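Local coordinates for protein putative sortase (Streptococcus pneumoniae, PDB 2W1J) that probably acts as a class C sortase, a transpeptidase that links pilin subunits covalently as the pneumococcal pilus fibre is built, at residues Ala7-Glu12 with Met66-Ile71; Gly41-Glu46 with Thr173-Thr178; Leu78-Gly83 with Gln91-Leu96; Lys153-Thr158 with Arg186-Gly191. All coordinates share one frame; numbering follows the deposited sequence.

Contact 1 of 4, residues Ala7-Glu12 with Met66-Ile71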
loop_
_atom_site.group_PDB
_atom_site.type_symbol
_atom_site.label_atom_id
_atom_site.label_comp_id
_atom_site.label_asym_id
_atom_site.label_seq_id
_atom_site.Cartn_x
_atom_site.Cartn_y
_atom_site.Cartn_z
ATOM N N ALA A 7 -15.598 -3.459 4.874
ATOM C CA ALA A 7 -16.473 -4.310 5.668
ATOM C C ALA A 7 -16.415 -5.752 5.182
ATOM O O ALA A 7 -16.305 -6.683 5.981
ATOM C CB ALA A 7 -17.904 -3.791 5.614
ATOM N N ASP A 8 -16.493 -5.935 3.866
ATOM C CA ASP A 8 -16.429 -7.271 3.277
ATOM C C ASP A 8 -15.120 -7.968 3.632
ATOM O O ASP A 8 -15.103 -9.151 3.980
ATOM C CB ASP A 8 -16.583 -7.205 1.755
ATOM C CG ASP A 8 -16.480 -8.578 1.100
ATOM O OD1 ASP A 8 -17.418 -9.388 1.260
ATOM O OD2 ASP A 8 -15.462 -8.851 0.429
ATOM N N PHE A 9 -14.019 -7.231 3.530
ATOM C CA PHE A 9 -12.712 -7.800 3.833
ATOM C C PHE A 9 -12.592 -8.248 5.287
ATOM O O PHE A 9 -12.164 -9.366 5.569
ATOM C CB PHE A 9 -11.585 -6.823 3.499
ATOM C CG PHE A 9 -10.220 -7.381 3.774
ATOM C CD1 PHE A 9 -9.537 -8.073 2.792
ATOM C CD2 PHE A 9 -9.639 -7.244 5.024
ATOM C CE1 PHE A 9 -8.289 -8.608 3.042
ATOM C CE2 PHE A 9 -8.379 -7.775 5.285
ATOM C CZ PHE A 9 -7.704 -8.452 4.287
ATOM N N ASP A 10 -12.967 -7.379 6.214
ATOM C CA ASP A 10 -12.862 -7.723 7.629
ATOM C C ASP A 10 -13.776 -8.887 8.023
ATOM O O ASP A 10 -13.388 -9.752 8.805
ATOM C CB ASP A 10 -13.133 -6.503 8.510
ATOM C CG ASP A 10 -12.056 -5.437 8.384
ATOM O OD1 ASP A 10 -10.953 -5.726 7.865
ATOM O OD2 ASP A 10 -12.322 -4.299 8.814
ATOM N N LYS A 11 -14.994 -8.903 7.488
ATOM C CA LYS A 11 -15.928 -9.996 7.757
ATOM C C LYS A 11 -15.375 -11.322 7.245
ATOM O O LYS A 11 -15.376 -12.326 7.962
ATOM C CB LYS A 11 -17.293 -9.707 7.124
ATOM C CG LYS A 11 -18.327 -10.806 7.324
ATOM C CD LYS A 11 -19.708 -10.354 6.863
ATOM C CE LYS A 11 -20.720 -11.487 6.931
ATOM N NZ LYS A 11 -22.088 -11.040 6.545
ATOM N N GLU A 12 -14.898 -11.324 6.004
ATOM C CA GLU A 12 -14.368 -12.544 5.401
ATOM C C GLU A 12 -13.067 -12.979 6.067
ATOM O O GLU A 12 -12.837 -14.167 6.289
ATOM C CB GLU A 12 -14.145 -12.350 3.903
ATOM C CG GLU A 12 -15.431 -12.346 3.093
ATOM C CD GLU A 12 -16.186 -13.664 3.163
ATOM O OE1 GLU A 12 -15.547 -14.736 3.084
ATOM O OE2 GLU A 12 -17.429 -13.627 3.279
ATOM N N MET A 66 -6.289 -7.203 -1.098
ATOM C CA MET A 66 -5.223 -7.753 -0.267
ATOM C C MET A 66 -5.191 -7.140 1.130
ATOM O O MET A 66 -4.356 -7.499 1.962
ATOM C CB MET A 66 -3.858 -7.621 -0.948
ATOM C CG MET A 66 -3.190 -6.274 -0.755
ATOM S SD MET A 66 -1.494 -6.259 -1.388
ATOM C CE MET A 66 -1.795 -6.375 -3.160
ATOM N N GLY A 67 -6.122 -6.232 1.405
ATOM C CA GLY A 67 -6.226 -5.639 2.735
ATOM C C GLY A 67 -6.735 -4.217 2.639
ATOM O O GLY A 67 -7.394 -3.849 1.661
ATOM N N HIS A 68 -6.469 -3.421 3.667
ATOM C CA HIS A 68 -6.809 -2.009 3.610
ATOM C C HIS A 68 -5.819 -1.172 4.384
ATOM O O HIS A 68 -5.111 -1.678 5.261
ATOM C CB HIS A 68 -8.274 -1.686 3.983
ATOM C CG HIS A 68 -8.765 -2.299 5.260
ATOM N ND1 HIS A 68 -9.057 -1.544 6.377
ATOM C CD2 HIS A 68 -9.145 -3.565 5.557
ATOM C CE1 HIS A 68 -9.525 -2.332 7.330
ATOM N NE2 HIS A 68 -9.593 -3.563 6.857
ATOM N N VAL A 69 -5.743 0.095 4.002
ATOM C CA VAL A 69 -4.891 1.058 4.677
ATOM C C VAL A 69 -5.767 2.070 5.396
ATOM O O VAL A 69 -6.618 2.733 4.781
ATOM C CB VAL A 69 -3.913 1.757 3.688
ATOM C CG1 VAL A 69 -4.647 2.428 2.533
ATOM C CG2 VAL A 69 -2.989 2.715 4.426
ATOM N N GLU A 70 -5.563 2.169 6.702
ATOM C CA GLU A 70 -6.390 2.982 7.582
ATOM C C GLU A 70 -5.537 4.124 8.134
ATOM O O GLU A 70 -4.474 3.883 8.726
ATOM C CB GLU A 70 -6.907 2.103 8.726
ATOM C CG GLU A 70 -7.838 2.833 9.681
ATOM C CD GLU A 70 -8.133 2.048 10.947
ATOM O OE1 GLU A 70 -7.548 0.960 11.148
ATOM O OE2 GLU A 70 -8.953 2.543 11.750
ATOM N N ILE A 71 -5.996 5.358 7.942
ATOM C CA ILE A 71 -5.250 6.513 8.424
ATOM C C ILE A 71 -6.230 7.363 9.230
ATOM O O ILE A 71 -6.882 8.273 8.705
ATOM C CB ILE A 71 -4.641 7.343 7.277
ATOM C CG1 ILE A 71 -4.057 6.448 6.172
ATOM C CG2 ILE A 71 -3.613 8.326 7.838
ATOM C CD1 ILE A 71 -3.629 7.211 4.927
#
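The N-terminal helix 5-15 packs here against strand 65-71, the first strand of the sortase beta-barrel. Two neighbouring helix residues, F9 and D10, do the work. They meet G67 and H68. The strongest link is a His-carboxylate hydrogen bond. NE2 of H68 donates to OD1 of D10 at 2.7 Å. The bond is fairly straight, 160° at the hydrogen. OD1 receives it through its syn lone pair and lies close to the plane of the imidazole. The carboxylate itself is twisted 48° from that plane. H68 takes the crowded first torsion, with CG between the backbone N and the carbonyl carbon (chi1 50°), and this carries the ring toward the helix. The other ring nitrogen, ND1, is hydrogen-bonded to D77 OD1. With a carboxylate at each nitrogen, the imidazole is probably biased toward the doubly protonated, charged form.

F9 reaches the strand with CG anti to its backbone N. Its ring lies over bare backbone: CA of G67 sits over one face, 3.5 Å from CZ, as a CH-pi contact. CD2 of F9 also comes 3.8 Å from CD2 of H68, at the edge of the imidazole. The two rings meet obliquely, neither stacked nor edge-to-face.

The helix runs across the strand, steeply and somewhat against its direction. D8, on the same helix, forms a salt bridge to R65 at the start of strand 65-71. This strand pairs along one edge with strand 135-139, whose H139 ring stacks on H68, and along the other with strand 76-82.

Contact 2 of 4, residues Gly41-Glu46 with Thr173-Thr178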
loop_
_atom_site.group_PDB
_atom_site.type_symbol
_atom_site.label_atom_id
_atom_site.label_comp_id
_atom_site.label_asym_id
_atom_site.label_seq_id
_atom_site.Cartn_x
_atom_site.Cartn_y
_atom_site.Cartn_z
ATOM N N GLY A 41 6.996 0.846 -12.302
ATOM C CA GLY A 41 6.919 2.099 -13.050
ATOM C C GLY A 41 6.137 3.164 -12.297
ATOM O O GLY A 41 5.640 2.920 -11.197
ATOM N N ASP A 42 6.026 4.352 -12.887
ATOM C CA ASP A 42 5.203 5.423 -12.317
ATOM C C ASP A 42 3.738 5.104 -12.587
ATOM O O ASP A 42 3.329 5.029 -13.744
ATOM C CB ASP A 42 5.569 6.767 -12.962
ATOM C CG ASP A 42 4.631 7.897 -12.562
ATOM O OD1 ASP A 42 4.160 7.905 -11.408
ATOM O OD2 ASP A 42 4.418 8.802 -13.397
ATOM N N PRO A 43 2.936 4.915 -11.528
ATOM C CA PRO A 43 1.556 4.470 -11.742
ATOM C C PRO A 43 0.734 5.351 -12.673
ATOM O O PRO A 43 -0.217 4.871 -13.291
ATOM C CB PRO A 43 0.960 4.513 -10.333
ATOM C CG PRO A 43 2.120 4.203 -9.451
ATOM C CD PRO A 43 3.300 4.898 -10.097
ATOM N N TRP A 44 1.083 6.629 -12.766
ATOM C CA TRP A 44 0.257 7.560 -13.524
ATOM C C TRP A 44 0.688 7.696 -14.983
ATOM O O TRP A 44 0.063 8.422 -15.758
ATOM C CB TRP A 44 0.170 8.912 -12.810
ATOM C CG TRP A 44 -0.561 8.801 -11.498
ATOM C CD1 TRP A 44 -1.902 8.933 -11.297
ATOM C CD2 TRP A 44 0.005 8.481 -10.219
ATOM N NE1 TRP A 44 -2.208 8.732 -9.970
ATOM C CE2 TRP A 44 -1.053 8.463 -9.286
ATOM C CE3 TRP A 44 1.305 8.229 -9.769
ATOM C CZ2 TRP A 44 -0.852 8.190 -7.932
ATOM C CZ3 TRP A 44 1.501 7.961 -8.422
ATOM C CH2 TRP A 44 0.428 7.939 -7.521
ATOM N N SER A 45 1.735 6.972 -15.365
ATOM C CA SER A 45 2.174 6.942 -16.757
ATOM C C SER A 45 1.219 6.088 -17.586
ATOM O O SER A 45 0.529 5.220 -17.056
ATOM C CB SER A 45 3.591 6.382 -16.856
ATOM O OG SER A 45 3.606 4.985 -16.613
ATOM N N GLU A 46 1.191 6.325 -18.894
ATOM C CA GLU A 46 0.283 5.595 -19.772
ATOM C C GLU A 46 0.527 4.091 -19.742
ATOM O O GLU A 46 -0.420 3.304 -19.723
ATOM C CB GLU A 46 0.366 6.126 -21.209
ATOM C CG GLU A 46 -0.305 7.473 -21.395
ATOM C CD GLU A 46 -1.793 7.418 -21.114
ATOM O OE1 GLU A 46 -2.466 6.524 -21.668
ATOM O OE2 GLU A 46 -2.288 8.266 -20.340
ATOM N N THR A 173 5.480 3.076 2.502
ATOM C CA THR A 173 5.325 4.419 1.952
ATOM C C THR A 173 3.978 4.535 1.256
ATOM O O THR A 173 3.578 3.658 0.479
ATOM C CB THR A 173 6.473 4.766 0.985
ATOM O OG1 THR A 173 7.699 4.817 1.728
ATOM C CG2 THR A 173 6.248 6.109 0.270
ATOM N N LEU A 174 3.282 5.625 1.567
ATOM C CA LEU A 174 2.045 6.016 0.909
ATOM C C LEU A 174 2.405 7.045 -0.158
ATOM O O LEU A 174 3.063 8.052 0.128
ATOM C CB LEU A 174 1.063 6.573 1.938
ATOM C CG LEU A 174 0.901 5.712 3.198
ATOM C CD1 LEU A 174 -0.078 6.386 4.145
ATOM C CD2 LEU A 174 0.416 4.324 2.844
ATOM N N LEU A 175 1.998 6.748 -1.392
ATOM C CA LEU A 175 2.439 7.470 -2.579
ATOM C C LEU A 175 1.253 8.118 -3.292
ATOM O O LEU A 175 0.269 7.441 -3.583
ATOM C CB LEU A 175 3.113 6.471 -3.525
ATOM C CG LEU A 175 3.475 6.905 -4.943
ATOM C CD1 LEU A 175 4.505 8.019 -4.887
ATOM C CD2 LEU A 175 3.999 5.735 -5.767
ATOM N N THR A 176 1.363 9.413 -3.591
ATOM C CA THR A 176 0.339 10.082 -4.395
ATOM C C THR A 176 0.978 11.167 -5.252
ATOM O O THR A 176 2.189 11.372 -5.197
ATOM C CB THR A 176 -0.800 10.613 -3.507
ATOM O OG1 THR A 176 -1.923 10.960 -4.319
ATOM C CG2 THR A 176 -0.363 11.821 -2.685
ATOM N N CYS A 177 0.165 11.857 -6.043
ATOM C CA CYS A 177 0.678 12.956 -6.854
ATOM C C CYS A 177 0.631 14.270 -6.091
ATOM O O CYS A 177 -0.187 14.449 -5.187
ATOM C CB CYS A 177 -0.113 13.082 -8.155
ATOM S SG CYS A 177 0.119 11.674 -9.246
ATOM N N THR A 178 1.503 15.197 -6.470
ATOM C CA THR A 178 1.597 16.476 -5.781
ATOM C C THR A 178 2.336 17.453 -6.702
ATOM O O THR A 178 2.954 17.023 -7.675
ATOM C CB THR A 178 2.339 16.277 -4.437
ATOM O OG1 THR A 178 1.853 17.202 -3.458
ATOM C CG2 THR A 178 3.847 16.390 -4.591
#
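The indole of W44 is held between a sulfur and a proline. SG of C177 sits over one face, 3.3 Å from CD2. It lies above the five-membered ring, 3.5 Å from SG to the ring centroid and only 18° off the normal. This is a close Cys sulfur-aromatic contact. Both W44 CG and C177 SG stand anti to their carbonyl carbons (chi1 -66°). The opposite face is covered toward its rim by CB of P43, the residue just before. The edge of the indole is met by polar atoms: OD1 of D42 and the backbone O of L175 both lie near its plane. The far corner of the six-membered ring pushes toward the strand. CH2 of W44 is 3.8 Å from CA of T176 and 4.1 Å from CG of L175. The W44 and L175 side chains run past each other in opposite directions.

Residues T173-C177 read TLLTC, the TLxTC signature of sortases. C177 therefore probably corresponds to the family's catalytic cysteine. D42-P43-W44 matches the DPW motif of the lid that closes the active site in pilus-building class C sortases. The geometry fits such a lid, since W44 lies directly on the sulfur. The ring of H115 also meets W44, and D42 OD2 forms a salt bridge to R186.

D42 to S45 form a type I turn. D42 O accepts two bonds, from S45 N at 3.0 Å and from S45 OG at 2.9 Å. S45 is also the N-cap of helix 46-49. A glycerol, probably from the crystallisation liquor, lies about 3 Å from the W44 side chain.

Contact 3 of 4, residues Leu78-Gly83 with Gln91-Leu96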
loop_
_atom_site.group_PDB
_atom_site.type_symbol
_atom_site.label_atom_id
_atom_site.label_comp_id
_atom_site.label_asym_id
_atom_site.label_seq_id
_atom_site.Cartn_x
_atom_site.Cartn_y
_atom_site.Cartn_z
ATOM N N LEU A 78 -8.978 2.721 3.016
ATOM C CA LEU A 78 -9.091 2.339 1.607
ATOM C C LEU A 78 -8.724 0.884 1.404
ATOM O O LEU A 78 -7.715 0.419 1.930
ATOM C CB LEU A 78 -8.155 3.176 0.741
ATOM C CG LEU A 78 -8.519 4.630 0.482
ATOM C CD1 LEU A 78 -7.417 5.244 -0.366
ATOM C CD2 LEU A 78 -9.867 4.728 -0.223
ATOM N N PRO A 79 -9.518 0.165 0.604
ATOM C CA PRO A 79 -9.103 -1.178 0.226
ATOM C C PRO A 79 -7.870 -1.107 -0.666
ATOM O O PRO A 79 -7.697 -0.131 -1.418
ATOM C CB PRO A 79 -10.295 -1.705 -0.568
ATOM C CG PRO A 79 -10.937 -0.472 -1.139
ATOM C CD PRO A 79 -10.716 0.619 -0.127
ATOM N N VAL A 80 -7.008 -2.116 -0.561
ATOM C CA VAL A 80 -5.782 -2.178 -1.346
ATOM C C VAL A 80 -5.876 -3.347 -2.316
ATOM O O VAL A 80 -6.181 -4.479 -1.916
ATOM C CB VAL A 80 -4.542 -2.374 -0.431
ATOM C CG1 VAL A 80 -3.286 -2.517 -1.266
ATOM C CG2 VAL A 80 -4.407 -1.224 0.556
ATOM N N TYR A 81 -5.622 -3.069 -3.591
ATOM C CA TYR A 81 -5.642 -4.091 -4.637
ATOM C C TYR A 81 -4.242 -4.278 -5.183
ATOM O O TYR A 81 -3.402 -3.390 -5.045
ATOM C CB TYR A 81 -6.567 -3.674 -5.785
ATOM C CG TYR A 81 -7.996 -3.500 -5.349
ATOM C CD1 TYR A 81 -8.465 -2.279 -4.894
ATOM C CD2 TYR A 81 -8.875 -4.575 -5.367
ATOM C CE1 TYR A 81 -9.775 -2.130 -4.478
ATOM C CE2 TYR A 81 -10.182 -4.435 -4.950
ATOM C CZ TYR A 81 -10.624 -3.213 -4.501
ATOM O OH TYR A 81 -11.934 -3.084 -4.093
ATOM N N ALA A 82 -3.997 -5.424 -5.812
ATOM C CA ALA A 82 -2.713 -5.677 -6.451
ATOM C C ALA A 82 -2.504 -4.790 -7.678
ATOM O O ALA A 82 -3.417 -4.584 -8.478
ATOM C CB ALA A 82 -2.591 -7.144 -6.831
ATOM N N GLY A 83 -1.287 -4.282 -7.825
ATOM C CA GLY A 83 -0.939 -3.446 -8.971
ATOM C C GLY A 83 -1.537 -2.057 -8.898
ATOM O O GLY A 83 -2.213 -1.701 -7.927
ATOM N N GLN A 91 -10.901 2.515 -7.849
ATOM C CA GLN A 91 -11.646 1.781 -6.835
ATOM C C GLN A 91 -11.079 1.932 -5.415
ATOM O O GLN A 91 -11.806 1.811 -4.433
ATOM C CB GLN A 91 -11.743 0.303 -7.229
ATOM C CG GLN A 91 -12.542 0.058 -8.505
ATOM C CD GLN A 91 -12.523 -1.393 -8.949
ATOM O OE1 GLN A 91 -11.543 -2.108 -8.736
ATOM N NE2 GLN A 91 -13.606 -1.833 -9.580
ATOM N N GLY A 92 -9.783 2.206 -5.302
ATOM C CA GLY A 92 -9.147 2.303 -3.990
ATOM C C GLY A 92 -7.668 2.567 -4.135
ATOM O O GLY A 92 -7.259 3.342 -5.000
ATOM N N ALA A 93 -6.869 1.933 -3.285
ATOM C CA ALA A 93 -5.422 2.045 -3.366
ATOM C C ALA A 93 -4.845 0.842 -4.105
ATOM O O ALA A 93 -5.427 -0.257 -4.091
ATOM C CB ALA A 93 -4.813 2.137 -1.962
ATOM N N GLY A 94 -3.694 1.040 -4.736
ATOM C CA GLY A 94 -2.998 -0.037 -5.433
ATOM C C GLY A 94 -1.627 -0.290 -4.842
ATOM O O GLY A 94 -0.899 0.636 -4.492
ATOM N N HIS A 95 -1.257 -1.555 -4.740
ATOM C CA HIS A 95 0.080 -1.912 -4.299
ATOM C C HIS A 95 1.051 -1.792 -5.472
ATOM O O HIS A 95 0.786 -2.311 -6.562
ATOM C CB HIS A 95 0.067 -3.337 -3.763
ATOM C CG HIS A 95 1.428 -3.857 -3.446
ATOM N ND1 HIS A 95 2.123 -4.690 -4.297
ATOM C CD2 HIS A 95 2.240 -3.626 -2.387
ATOM C CE1 HIS A 95 3.308 -4.951 -3.772
ATOM N NE2 HIS A 95 3.404 -4.315 -2.618
ATOM N N LEU A 96 2.174 -1.114 -5.251
ATOM C CA LEU A 96 3.168 -0.916 -6.294
ATOM C C LEU A 96 3.982 -2.184 -6.542
ATOM O O LEU A 96 4.798 -2.598 -5.716
ATOM C CB LEU A 96 4.084 0.254 -5.940
ATOM C CG LEU A 96 5.055 0.760 -7.018
ATOM C CD1 LEU A 96 4.324 1.197 -8.279
ATOM C CD2 LEU A 96 5.896 1.903 -6.478
HETATM O O HOH W 1 -13.222 -0.795 -3.897
#
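The phenol ring of Y81 has OE1 of Q91 over one face. The carbonyl O of A93 lies at its edge, 3.7 Å from CD1. The Y81 and Q91 side chains cross at about a right angle, while the amide plane is tilted 39° from the ring. CB of Q91 touches CE1. The second flat group, the imidazole of H95, leads away from this contact. Its ND1 is hydrogen-bonded to Y56 OH and its NE2 to the carbonyl O of S100, so both nitrogens have partners.

The two segments close a beta-alpha-beta crossover. Strand 76-82 runs into helix 86-91, and strand 93-95 returns alongside in parallel. Three backbone bonds join the strands: A93 N to P79 O, Y81 N to A93 O at 2.9 Å, and H95 N to Y81 O at 2.8 Å. The first and last run nearly along the C=O axis.

One face of the sheet carries V80 and A93, with CG2 of V80 4.2 Å from CB of A93. I112 of strand 108-113 packs on both. The ring of Y81 is on the other face. There G94 brings only a CA, which lies 3.4 Å from Y81 O and 3.1 Å from G83 O. Beyond Y81 the backbones stay close but pair less regularly.

The hydroxyl of Y81 is hydrogen-bonded to R65 NH1. It also meets a water at 2.6 Å from OH, and this water donates a second bond, 3.0 Å long, to the backbone O of Q91.

Contact 4 of 4, residues Lys153-Thr158 with Arg186-Gly191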
loop_
_atom_site.group_PDB
_atom_site.type_symbol
_atom_site.label_atom_id
_atom_site.label_comp_id
_atom_site.label_asym_id
_atom_site.label_seq_id
_atom_site.Cartn_x
_atom_site.Cartn_y
_atom_site.Cartn_z
ATOM N N LYS A 153 8.392 13.393 1.746
ATOM C CA LYS A 153 9.221 14.051 0.761
ATOM C C LYS A 153 8.555 14.123 -0.594
ATOM O O LYS A 153 7.606 13.387 -0.886
ATOM C CB LYS A 153 10.615 13.443 0.679
ATOM C CG LYS A 153 10.663 12.094 0.026
ATOM C CD LYS A 153 12.090 11.498 0.110
ATOM C CE LYS A 153 13.082 12.252 -0.745
ATOM N NZ LYS A 153 14.476 11.731 -0.614
ATOM N N VAL A 154 9.062 15.039 -1.406
ATOM C CA VAL A 154 8.576 15.227 -2.764
ATOM C C VAL A 154 9.655 14.780 -3.754
ATOM O O VAL A 154 10.833 15.119 -3.592
ATOM C CB VAL A 154 8.175 16.693 -3.006
ATOM C CG1 VAL A 154 7.735 16.907 -4.448
ATOM C CG2 VAL A 154 7.073 17.096 -2.035
ATOM N N ILE A 155 9.257 13.994 -4.751
ATOM C CA ILE A 155 10.192 13.478 -5.754
ATOM C C ILE A 155 9.652 13.731 -7.159
ATOM O O ILE A 155 8.453 13.987 -7.353
ATOM C CB ILE A 155 10.395 11.934 -5.608
ATOM C CG1 ILE A 155 9.070 11.194 -5.793
ATOM C CG2 ILE A 155 11.037 11.580 -4.270
ATOM C CD1 ILE A 155 9.198 9.683 -6.049
ATOM N N GLU A 156 10.526 13.620 -8.149
ATOM C CA GLU A 156 10.040 13.549 -9.523
ATOM C C GLU A 156 9.531 12.130 -9.797
ATOM O O GLU A 156 9.961 11.168 -9.147
ATOM C CB GLU A 156 11.114 13.958 -10.523
ATOM C CG GLU A 156 12.328 13.081 -10.443
ATOM C CD GLU A 156 13.442 13.509 -11.363
ATOM O OE1 GLU A 156 13.588 14.727 -11.615
ATOM O OE2 GLU A 156 14.178 12.611 -11.819
ATOM N N PRO A 157 8.610 11.996 -10.758
ATOM C CA PRO A 157 7.858 10.753 -10.902
ATOM C C PRO A 157 8.654 9.481 -11.195
ATOM O O PRO A 157 8.185 8.394 -10.875
ATOM C CB PRO A 157 6.888 11.066 -12.042
ATOM C CG PRO A 157 6.633 12.534 -11.885
ATOM C CD PRO A 157 7.987 13.098 -11.514
ATOM N N THR A 158 9.824 9.593 -11.810
ATOM C CA THR A 158 10.559 8.378 -12.177
ATOM C C THR A 158 11.759 8.086 -11.284
ATOM O O THR A 158 12.572 7.207 -11.589
ATOM C CB THR A 158 11.016 8.410 -13.643
ATOM O OG1 THR A 158 11.744 9.617 -13.890
ATOM C CG2 THR A 158 9.811 8.337 -14.565
ATOM N N ARG A 186 5.617 13.693 -7.055
ATOM C CA ARG A 186 4.965 12.694 -6.208
ATOM C C ARG A 186 5.288 12.992 -4.753
ATOM O O ARG A 186 6.399 13.430 -4.427
ATOM C CB ARG A 186 5.415 11.264 -6.551
ATOM C CG ARG A 186 5.301 10.916 -8.040
ATOM C CD ARG A 186 3.863 10.841 -8.515
ATOM N NE ARG A 186 3.763 10.568 -9.952
ATOM C CZ ARG A 186 3.401 11.447 -10.881
ATOM N NH1 ARG A 186 3.112 12.701 -10.557
ATOM N NH2 ARG A 186 3.332 11.063 -12.154
ATOM N N LEU A 187 4.294 12.779 -3.899
ATOM C CA LEU A 187 4.434 12.916 -2.455
ATOM C C LEU A 187 4.580 11.524 -1.859
ATOM O O LEU A 187 3.771 10.629 -2.155
ATOM C CB LEU A 187 3.179 13.583 -1.884
ATOM C CG LEU A 187 3.143 13.801 -0.370
ATOM C CD1 LEU A 187 4.167 14.834 0.022
ATOM C CD2 LEU A 187 1.755 14.240 0.091
ATOM N N LEU A 188 5.595 11.359 -1.018
ATOM C CA LEU A 188 5.894 10.098 -0.351
ATOM C C LEU A 188 5.775 10.302 1.144
ATOM O O LEU A 188 6.537 11.093 1.714
ATOM C CB LEU A 188 7.334 9.671 -0.626
ATOM C CG LEU A 188 7.758 9.360 -2.051
ATOM C CD1 LEU A 188 9.134 8.736 -2.089
ATOM C CD2 LEU A 188 6.758 8.513 -2.761
ATOM N N VAL A 189 4.857 9.588 1.777
ATOM C CA VAL A 189 4.722 9.636 3.221
ATOM C C VAL A 189 5.180 8.278 3.734
ATOM O O VAL A 189 4.494 7.277 3.526
ATOM C CB VAL A 189 3.271 9.933 3.629
ATOM C CG1 VAL A 189 3.113 9.810 5.139
ATOM C CG2 VAL A 189 2.864 11.334 3.149
ATOM N N ARG A 190 6.354 8.243 4.357
ATOM C CA ARG A 190 6.952 6.990 4.809
ATOM C C ARG A 190 6.720 6.802 6.294
ATOM O O ARG A 190 6.984 7.716 7.081
ATOM C CB ARG A 190 8.462 6.981 4.548
ATOM C CG ARG A 190 9.113 5.644 4.851
ATOM C CD ARG A 190 10.611 5.714 4.643
ATOM N NE ARG A 190 11.271 6.480 5.691
ATOM C CZ ARG A 190 12.571 6.738 5.717
ATOM N NH1 ARG A 190 13.340 6.381 4.693
ATOM N NH2 ARG A 190 13.094 7.405 6.739
ATOM N N GLY A 191 6.280 5.605 6.680
ATOM C CA GLY A 191 6.213 5.224 8.093
ATOM C C GLY A 191 7.084 4.016 8.389
ATOM O O GLY A 191 7.264 3.167 7.520
HETATM O O HOH W 2 5.542 7.775 -9.347
#
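Four backbone hydrogen bonds join strand 144-155 to strand 185-194 in antiparallel fashion. K153 and L188 exchange one pair, with L188 N to K153 O at 2.9 Å. I155 and R186 exchange the other, with I155 N to R186 O at 2.9 Å. V154 and L187 form the non-hydrogen-bonded pair between them.

The guanidinium of R186 has polar partners of its own. Its NH2 forms a salt bridge to D42, and its NH1 is hydrogen-bonded to N183 O. A water donates to P157 O and accepts only a weak bond from R186 NE. R186 probably corresponds to the active-site arginine that sortases place near the cysteine, here C177.

The chain of R186 bends at chi2 (-68°), which turns the guanidinium toward the loop beyond I155. P157 lies over one face of this flat group. Its CG is centred on it, 3.6 Å from CZ, and its CB is 3.6 Å from NH2. The pyrrolidine thus covers the charge without bonding to it.

I155 takes the crowded first torsion (chi1 60°). This brings CG1 to 3.7 Å from CB of R186. CG2 of I155 also touches CD1 of L188, 4.1 Å away. On the other face of the sheet, CG2 of V154 packs on CD1 of L187.

Strand 185-194 is the middle member of three. Strand 144-155 lies along one edge. Along the other, strand 170-178 bonds L187 to T176 and V189 to L174.

In the fold
All four contacts reach one mixed sheet. Contacts 1 and 3 lie on neighbouring strands, 65-71 and 76-82, centres about 11 Å apart. So do contacts 2 and 4, on 170-178 and 185-194, centres about 9 Å apart. Contacts 1 and 4 lie on opposite sides of the chain's centre, about 25 Å between centres. In sequence, contact 1 closes before contact 3 opens, contact 3 falls between the two segments of contact 2, and contacts 2 and 4 interleave. The D42-R186 salt bridge ties contact 2 to contact 4 at the probable active site. L96 of contact 3 packs against G41 and P43 of the probable lid. Contact 1, where the N-terminal helix meets the sheet, is centred about 22 Å from contact 2.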